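Local coordinates for CocE/NonD family hydrolase (Staphylococcus aureus subsp. aureus COL, PDB 3III), which probably hydrolyses ester or amide bonds, as an alpha/beta-hydrolase of the CocE/NonD family related to X-Pro dipeptidyl-peptidases, at residues H274-F279 / Q473-H478; P191-N196 / W268-L273; E280-A285 / K290-H295. All coordinates share one frame; numbering follows the deposited sequence. Where two conformers were deposited one is given.

Interaction 1 (H274-F279 / Q473-H478); sequences HNRGSF and QPWHKH
Arg276 reaches from helix 275-284 of the alpha/beta-hydrolase core to Trp475, in a long loop of the C-terminal beta domain, and makes a cation-pi contact there. Arg276 CZ stands 4.5 Å from the centroid of the six-membered ring of Trp475, 16° off the ring normal, which puts the cation over the face. The guanidinium does not lie flat on the indole: the two planes are turned 65° apart, and NH2 alone is lowered onto the ring, 3.4 Å from Trp475 CZ3 and displaced toward the rim. The side chain can span the gap because CG is anti to the backbone N (chi1 -179°) and the chain stays extended as far as NE. Salt bridges take up the other two nitrogens, NH1 with Glu201 and NE with Glu495, which should restrict the rotation of the group. Gln473 crosses Arg276 at about a right angle, with NE2 3.8 Å from Arg276 NH2; no hydrogen bond joins them, and the amide NE2 donates to Glu280. A water completes the link, accepting from Arg276 NH2 at 2.9 Å and donating to Pro474 O at 2.7 Å.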
loop_
_atom_site.group_PDB
_atom_site.type_symbol
_atom_site.label_atom_id
_atom_site.label_comp_id
_atom_site.label_asym_id
_atom_site.label_seq_id
_atom_site.Cartn_x
_atom_site.Cartn_y
_atom_site.Cartn_z
ATOM N N HIS A 274 -0.227 0.584 -2.383
ATOM C CA HIS A 274 -0.145 0.910 -0.947
ATOM C C HIS A 274 1.177 1.446 -0.398
ATOM O O HIS A 274 1.216 1.968 0.725
ATOM C CB HIS A 274 -0.626 -0.264 -0.093
ATOM C CG HIS A 274 -2.013 -0.723 -0.421
ATOM N ND1 HIS A 274 -3.114 0.105 -0.372
ATOM C CD2 HIS A 274 -2.462 -1.928 -0.856
ATOM C CE1 HIS A 274 -4.189 -0.590 -0.703
ATOM N NE2 HIS A 274 -3.820 -1.828 -1.012
ATOM N N ASN A 275 2.273 1.259 -1.121
ATOM C CA ASN A 275 3.599 1.533 -0.586
ATOM C C ASN A 275 3.748 2.979 -0.125
ATOM O O ASN A 275 4.109 3.206 1.014
ATOM C CB ASN A 275 4.658 1.052 -1.600
ATOM C CG ASN A 275 5.999 1.745 -1.477
ATOM O OD1 ASN A 275 6.066 2.955 -1.569
ATOM N ND2 ASN A 275 7.092 0.957 -1.332
ATOM N N ARG A 276 3.427 3.949 -0.977
ATOM C CA ARG A 276 3.693 5.347 -0.643
ATOM C C ARG A 276 3.009 5.731 0.649
ATOM O O ARG A 276 3.624 6.344 1.528
ATOM C CB ARG A 276 3.263 6.287 -1.764
ATOM C CG ARG A 276 3.524 7.733 -1.487
ATOM C CD ARG A 276 3.159 8.617 -2.677
ATOM N NE ARG A 276 3.523 10.007 -2.432
ATOM C CZ ARG A 276 2.862 10.841 -1.641
ATOM N NH1 ARG A 276 1.730 10.465 -1.034
ATOM N NH2 ARG A 276 3.317 12.077 -1.474
ATOM N N GLY A 277 1.726 5.407 0.741
ATOM C CA GLY A 277 0.895 5.811 1.867
ATOM C C GLY A 277 1.137 5.003 3.128
ATOM O O GLY A 277 0.890 5.498 4.221
ATOM N N SER A 278 1.653 3.773 2.980
ATOM C CA SER A 278 2.041 2.993 4.129
ATOM C C SER A 278 3.137 3.751 4.866
ATOM O O SER A 278 3.083 3.937 6.110
ATOM C CB SER A 278 2.453 1.544 3.737
ATOM O OG SER A 278 1.376 0.828 3.138
ATOM N N PHE A 279 4.121 4.236 4.116
ATOM C CA PHE A 279 5.223 5.005 4.712
ATOM C C PHE A 279 4.731 6.354 5.204
ATOM O O PHE A 279 5.160 6.811 6.299
ATOM C CB PHE A 279 6.355 5.215 3.688
ATOM C CG PHE A 279 7.220 3.998 3.494
ATOM C CD1 PHE A 279 8.197 3.678 4.420
ATOM C CD2 PHE A 279 7.004 3.144 2.433
ATOM C CE1 PHE A 279 8.996 2.574 4.263
ATOM C CE2 PHE A 279 7.782 1.989 2.278
ATOM C CZ PHE A 279 8.761 1.695 3.224
ATOM N N GLN A 473 12.536 13.140 -1.632
ATOM C CA GLN A 473 11.136 12.937 -1.945
ATOM C C GLN A 473 10.498 14.217 -2.366
ATOM O O GLN A 473 10.117 15.035 -1.512
ATOM C CB GLN A 473 10.362 12.370 -0.742
ATOM C CG GLN A 473 8.926 11.947 -1.118
ATOM C CD GLN A 473 8.044 11.631 0.092
ATOM O OE1 GLN A 473 8.497 11.632 1.230
ATOM N NE2 GLN A 473 6.779 11.360 -0.166
ATOM N N PRO A 474 10.342 14.397 -3.689
ATOM C CA PRO A 474 9.587 15.555 -4.149
ATOM C C PRO A 474 8.091 15.382 -3.810
ATOM O O PRO A 474 7.599 14.250 -3.740
ATOM C CB PRO A 474 9.863 15.594 -5.657
ATOM C CG PRO A 474 10.266 14.239 -6.026
ATOM C CD PRO A 474 10.824 13.567 -4.798
ATOM N N TRP A 475 7.437 16.492 -3.532
ATOM C CA TRP A 475 6.014 16.550 -3.284
ATOM C C TRP A 475 5.415 17.587 -4.205
ATOM O O TRP A 475 5.768 18.779 -4.136
ATOM C CB TRP A 475 5.755 16.913 -1.838
ATOM C CG TRP A 475 4.373 16.550 -1.328
ATOM C CD1 TRP A 475 3.207 17.134 -1.653
ATOM C CD2 TRP A 475 4.072 15.564 -0.334
ATOM N NE1 TRP A 475 2.154 16.565 -0.939
ATOM C CE2 TRP A 475 2.675 15.571 -0.144
ATOM C CE3 TRP A 475 4.855 14.657 0.401
ATOM C CZ2 TRP A 475 2.055 14.748 0.772
ATOM C CZ3 TRP A 475 4.220 13.803 1.299
ATOM C CH2 TRP A 475 2.829 13.866 1.471
ATOM N N HIS A 476 4.459 17.150 -5.028
ATOM C CA HIS A 476 3.858 18.011 -6.055
ATOM C C HIS A 476 2.531 18.514 -5.553
ATOM O O HIS A 476 1.782 17.756 -4.980
ATOM C CB HIS A 476 3.723 17.244 -7.344
ATOM C CG HIS A 476 5.047 16.773 -7.868
ATOM N ND1 HIS A 476 5.499 15.483 -7.695
ATOM C CD2 HIS A 476 6.054 17.447 -8.470
ATOM C CE1 HIS A 476 6.716 15.369 -8.209
ATOM N NE2 HIS A 476 7.079 16.552 -8.687
ATOM N N LYS A 477 2.289 19.820 -5.706
ATOM C CA LYS A 477 1.035 20.426 -5.315
ATOM C C LYS A 477 -0.164 19.863 -6.047
ATOM O O LYS A 477 -1.232 19.689 -5.439
ATOM C CB LYS A 477 1.072 21.941 -5.527
ATOM C CG LYS A 477 2.023 22.670 -4.641
ATOM C CD LYS A 477 1.926 24.148 -4.981
ATOM C CE LYS A 477 2.761 24.983 -4.070
ATOM N NZ LYS A 477 2.599 26.422 -4.332
ATOM N N HIS A 478 -0.004 19.619 -7.354
ATOM C CA HIS A 478 -1.111 19.172 -8.214
ATOM C C HIS A 478 -2.277 20.152 -8.152
ATOM O O HIS A 478 -3.449 19.763 -8.189
ATOM C CB HIS A 478 -1.567 17.736 -7.860
ATOM C CG HIS A 478 -0.536 16.682 -8.150
ATOM N ND1 HIS A 478 -0.164 16.337 -9.425
ATOM C CD2 HIS A 478 0.181 15.881 -7.323
ATOM C CE1 HIS A 478 0.732 15.371 -9.373
ATOM N NE2 HIS A 478 0.978 15.089 -8.107
HETATM O O HOH W 1 5.165 13.133 -3.396
#

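Interaction 2 (P191-N196 / W268-L273)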
loop_
_atom_site.group_PDB
_atom_site.type_symbol
_atom_site.label_atom_id
_atom_site.label_comp_id
_atom_site.label_asym_id
_atom_site.label_seq_id
_atom_site.Cartn_x
_atom_site.Cartn_y
_atom_site.Cartn_z
ATOM N N PRO A 191 -2.494 -1.221 10.390
ATOM C CA PRO A 191 -2.772 -1.018 8.972
ATOM C C PRO A 191 -1.699 -1.754 8.168
ATOM O O PRO A 191 -0.564 -1.261 7.998
ATOM C CB PRO A 191 -2.658 0.490 8.809
ATOM C CG PRO A 191 -1.714 0.908 9.918
ATOM C CD PRO A 191 -2.080 0.043 11.055
ATOM N N TRP A 192 -2.026 -2.964 7.734
ATOM C CA TRP A 192 -1.077 -3.818 7.091
ATOM C C TRP A 192 -1.168 -3.600 5.573
ATOM O O TRP A 192 -1.891 -4.307 4.872
ATOM C CB TRP A 192 -1.325 -5.293 7.467
ATOM C CG TRP A 192 -0.126 -6.142 7.173
ATOM C CD1 TRP A 192 0.267 -6.622 5.958
ATOM C CD2 TRP A 192 0.851 -6.630 8.117
ATOM N NE1 TRP A 192 1.389 -7.404 6.096
ATOM C CE2 TRP A 192 1.787 -7.403 7.393
ATOM C CE3 TRP A 192 1.021 -6.488 9.481
ATOM C CZ2 TRP A 192 2.901 -8.017 7.993
ATOM C CZ3 TRP A 192 2.112 -7.081 10.087
ATOM C CH2 TRP A 192 3.065 -7.828 9.344
ATOM N N GLU A 193 -0.385 -2.632 5.085
ATOM C CA GLU A 193 -0.397 -2.200 3.661
ATOM C C GLU A 193 -1.700 -1.465 3.306
ATOM O O GLU A 193 -2.688 -2.069 2.847
ATOM C CB GLU A 193 -0.128 -3.329 2.668
ATOM C CG GLU A 193 1.297 -3.932 2.845
ATOM C CD GLU A 193 1.864 -4.428 1.561
ATOM O OE1 GLU A 193 2.078 -5.663 1.456
ATOM O OE2 GLU A 193 2.082 -3.568 0.683
ATOM N N GLY A 194 -1.683 -0.154 3.532
ATOM C CA GLY A 194 -2.776 0.688 3.060
ATOM C C GLY A 194 -2.396 2.106 2.683
ATOM O O GLY A 194 -1.753 2.815 3.450
ATOM N N LEU A 195 -2.882 2.526 1.512
ATOM C CA LEU A 195 -2.772 3.895 1.074
ATOM C C LEU A 195 -3.629 4.813 1.950
ATOM O O LEU A 195 -4.444 4.366 2.744
ATOM C CB LEU A 195 -3.204 4.026 -0.402
ATOM C CG LEU A 195 -4.655 3.673 -0.782
ATOM C CD1 LEU A 195 -5.579 4.825 -0.644
ATOM C CD2 LEU A 195 -4.665 3.113 -2.246
ATOM N N ASN A 196 -3.426 6.112 1.798
ATOM C CA ASN A 196 -4.270 7.075 2.469
ATOM C C ASN A 196 -4.412 8.446 1.775
ATOM O O ASN A 196 -4.922 9.370 2.356
ATOM C CB ASN A 196 -3.818 7.201 3.911
ATOM C CG ASN A 196 -2.360 7.401 4.028
ATOM O OD1 ASN A 196 -1.831 8.369 3.534
ATOM N ND2 ASN A 196 -1.669 6.426 4.633
ATOM N N TRP A 268 8.121 -2.988 -0.126
ATOM C CA TRP A 268 8.762 -2.574 -1.355
ATOM C C TRP A 268 8.010 -3.107 -2.612
ATOM O O TRP A 268 8.232 -2.601 -3.707
ATOM C CB TRP A 268 10.193 -3.088 -1.406
ATOM C CG TRP A 268 11.003 -2.917 -0.187
ATOM C CD1 TRP A 268 11.744 -3.876 0.421
ATOM C CD2 TRP A 268 11.263 -1.689 0.525
ATOM N NE1 TRP A 268 12.451 -3.333 1.468
ATOM C CE2 TRP A 268 12.166 -1.995 1.562
ATOM C CE3 TRP A 268 10.812 -0.372 0.391
ATOM C CZ2 TRP A 268 12.658 -1.031 2.441
ATOM C CZ3 TRP A 268 11.304 0.603 1.274
ATOM C CH2 TRP A 268 12.233 0.256 2.279
ATOM N N SER A 269 7.188 -4.129 -2.459
ATOM C CA SER A 269 6.556 -4.856 -3.580
ATOM C C SER A 269 5.168 -4.280 -4.071
ATOM O O SER A 269 4.517 -4.867 -4.962
ATOM C CB SER A 269 6.302 -6.281 -3.139
ATOM O OG SER A 269 7.403 -6.837 -2.384
ATOM N N THR A 270 4.748 -3.168 -3.478
ATOM C CA THR A 270 3.399 -2.617 -3.717
ATOM C C THR A 270 3.480 -1.141 -4.204
ATOM O O THR A 270 2.573 -0.298 -3.978
ATOM C CB THR A 270 2.546 -2.801 -2.471
ATOM O OG1 THR A 270 3.055 -1.976 -1.417
ATOM C CG2 THR A 270 2.556 -4.258 -1.996
ATOM N N GLN A 271 4.571 -0.833 -4.901
ATOM C CA GLN A 271 4.775 0.531 -5.457
ATOM C C GLN A 271 3.756 0.718 -6.541
ATOM O O GLN A 271 3.652 -0.124 -7.459
ATOM C CB GLN A 271 6.195 0.708 -5.978
ATOM C CG GLN A 271 7.271 0.599 -4.923
ATOM C CD GLN A 271 8.683 0.677 -5.541
ATOM O OE1 GLN A 271 8.970 1.564 -6.351
ATOM N NE2 GLN A 271 9.509 -0.316 -5.254
ATOM N N GLY A 272 2.942 1.755 -6.403
ATOM C CA GLY A 272 1.821 2.010 -7.295
ATOM C C GLY A 272 0.467 1.799 -6.683
ATOM O O GLY A 272 -0.567 2.158 -7.274
ATOM N N LEU A 273 0.434 1.198 -5.493
ATOM C CA LEU A 273 -0.813 1.125 -4.730
ATOM C C LEU A 273 -0.519 1.523 -3.268
ATOM O O LEU A 273 -0.525 2.711 -2.976
ATOM C CB LEU A 273 -1.465 -0.254 -4.840
ATOM C CG LEU A 273 -2.889 -0.337 -4.254
ATOM C CD1 LEU A 273 -3.842 0.656 -4.940
ATOM C CD2 LEU A 273 -3.403 -1.787 -4.366
#
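The carboxylate of Glu193 is the flat group that carries this contact, and it is met at its OE2 end: Thr270 OG1 donates to Glu193 OE2 at 2.8 Å, approaching almost end-on to the C-O bond. The two side chains come from opposite directions, Glu193 from the segment that continues strand 186-192 and Thr270 from the loop that follows strand 262-267. Thr270 was deposited in two conformers, so the bond holds for the one described here; in the same copy CG2 lies implausibly near OE2, and that approach is doubtful as evidence of packing. The Glu193 chain reaches across with CG anti to the carbonyl carbon (chi1 -63°) and a bend at chi2.

Among the other flat groups, Trp268 O lies close to the amide plane of Gln271 (9° out of it) and accepts from Gln271 NE2 at 3.0 Å, with an N-H...O angle of 161°. The same amide also bonds to Val452 and Thr454 of the C-terminal domain. A type II turn from Thr270 to Leu273, closed by Leu273 N to Thr270 O at 3.0 Å, carries the chain round to the second point of contact. There Leu195 CD2 touches Leu273 CD1 at 3.7 Å, and both leucines also pack on Val202 of helix 198-203. The side chain of Leu273 comes within about 5 Å of a bound palmitic acid, placing Leu273 near the lipid.

All four touching residues are buried. The contact joins the C-terminal ends of two adjacent parallel strands of the alpha/beta-hydrolase sheet, the edge where this fold generally carries its active site. Its chemistry is divided: a directional hydroxyl-carboxylate bond, seen in one Thr270 conformer and so less certain, and a methyl contact without directional demand.

Interaction 3 (E280-A285 / K290-H295)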
loop_
_atom_site.group_PDB
_atom_site.type_symbol
_atom_site.label_atom_id
_atom_site.label_comp_id
_atom_site.label_asym_id
_atom_site.label_seq_id
_atom_site.Cartn_x
_atom_site.Cartn_y
_atom_site.Cartn_z
ATOM N N GLU A 280 3.867 7.036 4.403
ATOM C CA GLU A 280 3.324 8.312 4.859
ATOM C C GLU A 280 2.601 8.200 6.197
ATOM O O GLU A 280 2.735 9.103 7.076
ATOM C CB GLU A 280 2.414 9.017 3.852
ATOM C CG GLU A 280 3.118 9.638 2.624
ATOM C CD GLU A 280 4.363 10.456 2.958
ATOM O OE1 GLU A 280 4.250 11.306 3.855
ATOM O OE2 GLU A 280 5.432 10.244 2.321
ATOM N N GLY A 281 1.849 7.102 6.359
ATOM C CA GLY A 281 1.072 6.892 7.593
ATOM C C GLY A 281 1.996 6.779 8.763
ATOM O O GLY A 281 1.805 7.409 9.812
ATOM N N PHE A 282 3.016 5.941 8.603
ATOM C CA PHE A 282 3.983 5.760 9.694
ATOM C C PHE A 282 4.695 7.064 10.026
ATOM O O PHE A 282 4.865 7.406 11.202
ATOM C CB PHE A 282 4.981 4.681 9.374
ATOM C CG PHE A 282 6.063 4.546 10.408
ATOM C CD1 PHE A 282 5.803 3.977 11.647
ATOM C CD2 PHE A 282 7.311 5.094 10.182
ATOM C CE1 PHE A 282 6.823 3.875 12.649
ATOM C CE2 PHE A 282 8.311 5.015 11.135
ATOM C CZ PHE A 282 8.088 4.408 12.377
ATOM N N LYS A 283 5.118 7.778 9.001
ATOM C CA LYS A 283 5.913 8.993 9.187
ATOM C C LYS A 283 5.112 10.099 9.848
ATOM O O LYS A 283 5.610 10.727 10.739
ATOM C CB LYS A 283 6.523 9.539 7.883
ATOM C CG LYS A 283 7.597 8.686 7.244
ATOM C CD LYS A 283 8.232 9.349 6.023
ATOM C CE LYS A 283 7.233 9.655 4.913
ATOM N NZ LYS A 283 7.807 10.199 3.623
ATOM N N GLN A 284 3.892 10.333 9.360
ATOM C CA GLN A 284 3.095 11.493 9.737
ATOM C C GLN A 284 2.235 11.302 11.001
ATOM O O GLN A 284 1.813 12.281 11.622
ATOM C CB GLN A 284 2.143 11.867 8.603
ATOM C CG GLN A 284 2.798 12.588 7.405
ATOM C CD GLN A 284 1.778 12.957 6.368
ATOM O OE1 GLN A 284 0.701 13.454 6.709
ATOM N NE2 GLN A 284 2.051 12.612 5.097
ATOM N N ALA A 285 1.890 10.053 11.316
ATOM C CA ALA A 285 1.107 9.787 12.522
ATOM C C ALA A 285 1.785 10.486 13.737
ATOM O O ALA A 285 3.028 10.396 13.904
ATOM C CB ALA A 285 0.951 8.254 12.760
ATOM N N LYS A 290 4.779 3.900 17.938
ATOM C CA LYS A 290 4.578 3.429 16.582
ATOM C C LYS A 290 5.773 2.628 16.074
ATOM O O LYS A 290 6.922 2.914 16.434
ATOM C CB LYS A 290 4.237 4.592 15.675
ATOM C CG LYS A 290 5.273 5.707 15.594
ATOM C CD LYS A 290 4.907 6.697 14.446
ATOM C CE LYS A 290 5.877 7.837 14.360
ATOM N NZ LYS A 290 5.463 8.905 13.327
ATOM N N TRP A 291 5.469 1.619 15.258
ATOM C CA TRP A 291 6.461 0.713 14.694
ATOM C C TRP A 291 6.165 0.485 13.242
ATOM O O TRP A 291 5.003 0.466 12.828
ATOM C CB TRP A 291 6.418 -0.636 15.440
ATOM C CG TRP A 291 6.949 -0.513 16.841
ATOM C CD1 TRP A 291 8.232 -0.756 17.263
ATOM C CD2 TRP A 291 6.228 -0.080 18.003
ATOM N NE1 TRP A 291 8.346 -0.481 18.595
ATOM C CE2 TRP A 291 7.135 -0.050 19.068
ATOM C CE3 TRP A 291 4.908 0.316 18.234
ATOM C CZ2 TRP A 291 6.760 0.313 20.373
ATOM C CZ3 TRP A 291 4.540 0.681 19.563
ATOM C CH2 TRP A 291 5.463 0.682 20.584
ATOM N N LEU A 292 7.203 0.209 12.479
ATOM C CA LEU A 292 7.065 -0.065 11.065
ATOM C C LEU A 292 7.804 -1.357 10.715
ATOM O O LEU A 292 8.962 -1.581 11.147
ATOM C CB LEU A 292 7.664 1.120 10.264
ATOM C CG LEU A 292 7.838 0.975 8.762
ATOM C CD1 LEU A 292 6.473 0.863 8.125
ATOM C CD2 LEU A 292 8.659 2.204 8.169
ATOM N N TYR A 293 7.159 -2.201 9.927
ATOM C CA TYR A 293 7.800 -3.412 9.409
ATOM C C TYR A 293 7.731 -3.351 7.876
ATOM O O TYR A 293 6.639 -3.187 7.330
ATOM C CB TYR A 293 7.034 -4.616 9.909
ATOM C CG TYR A 293 7.441 -5.944 9.326
ATOM C CD1 TYR A 293 8.651 -6.503 9.631
ATOM C CD2 TYR A 293 6.607 -6.612 8.438
ATOM C CE1 TYR A 293 9.059 -7.707 9.044
ATOM C CE2 TYR A 293 6.971 -7.830 7.886
ATOM C CZ TYR A 293 8.178 -8.371 8.185
ATOM O OH TYR A 293 8.545 -9.534 7.580
ATOM N N VAL A 294 8.875 -3.471 7.207
ATOM C CA VAL A 294 8.962 -3.432 5.736
ATOM C C VAL A 294 9.561 -4.705 5.185
ATOM O O VAL A 294 10.676 -5.082 5.536
ATOM C CB VAL A 294 9.732 -2.234 5.199
ATOM C CG1 VAL A 294 9.474 -2.030 3.686
ATOM C CG2 VAL A 294 9.388 -0.901 5.974
ATOM N N HIS A 295 8.882 -5.287 4.207
ATOM C CA HIS A 295 9.418 -6.448 3.493
ATOM C C HIS A 295 9.319 -6.274 1.991
ATOM O O HIS A 295 8.527 -5.436 1.501
ATOM C CB HIS A 295 8.673 -7.701 3.932
ATOM C CG HIS A 295 7.240 -7.741 3.516
ATOM N ND1 HIS A 295 6.867 -8.091 2.233
ATOM C CD2 HIS A 295 6.100 -7.472 4.181
ATOM C CE1 HIS A 295 5.549 -8.039 2.141
ATOM N NE2 HIS A 295 5.058 -7.648 3.303
#
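Lys290 NZ holds the carbonyl of Phe282 while its aliphatic chain passes the rim of that residue's ring. NZ donates to Phe282 O at 2.7 Å and to Ala285 O at 2.9 Å. The C=O...N angle of 161° at Phe282 O is close to straight; Ala285 O is met in its carbonyl plane. NZ thus collects carbonyls at the C-terminal end of helix 275-284, where the helix dipole would probably favour a positive charge. Lys290 CG skirts the rim, 3.8 Å from Phe282 CE1, and the extended chain beyond it brings CE over one face. NZ lies on the ring normal but 5.1 Å from the Phe282 centroid, at most a weak cation-pi attraction. Across the opposite face, Leu292 CB sits 3.6 Å from that centroid, a CH-pi contact over the centre. In the next shell, Glu280 accepts from Lys283 NZ in a salt bridge and from Gln284 NE2, tying together successive turns of the same helix. The axes of the short segments 280-284 and 290-295 approach to 9.0 Å and run 152° apart, roughly antiparallel, in the second half of the beta-alpha-beta unit. Strand 290-295 lies between strands 262-267 and 333-338, and Trp291, pointing away from this helix, packs on helix 306-319.

In the fold
From the N terminus, interaction 2 comes first: it joins 191-196 to 268-273, closing a loop of 71 residues that is mostly helix and coil, and ends before either other contact opens. Helix 275-284 then serves both remaining contacts. Interaction 1 starts at its first turn and closes only at 473-478, spanning the rest of the catalytic core and much of the C-terminal domain; interaction 3, the short return from helix to strand 290-295, falls within that span. None of them cross. Probable hydrogen bonds couple interactions 1 and 2 (Gly277 O to Asn196 ND2) and 2 and 3 (Trp268 N to His295 O), and the Gln473 side chain meets the helix of interaction 3, so helix, central sheet and C-terminal domain are tied together.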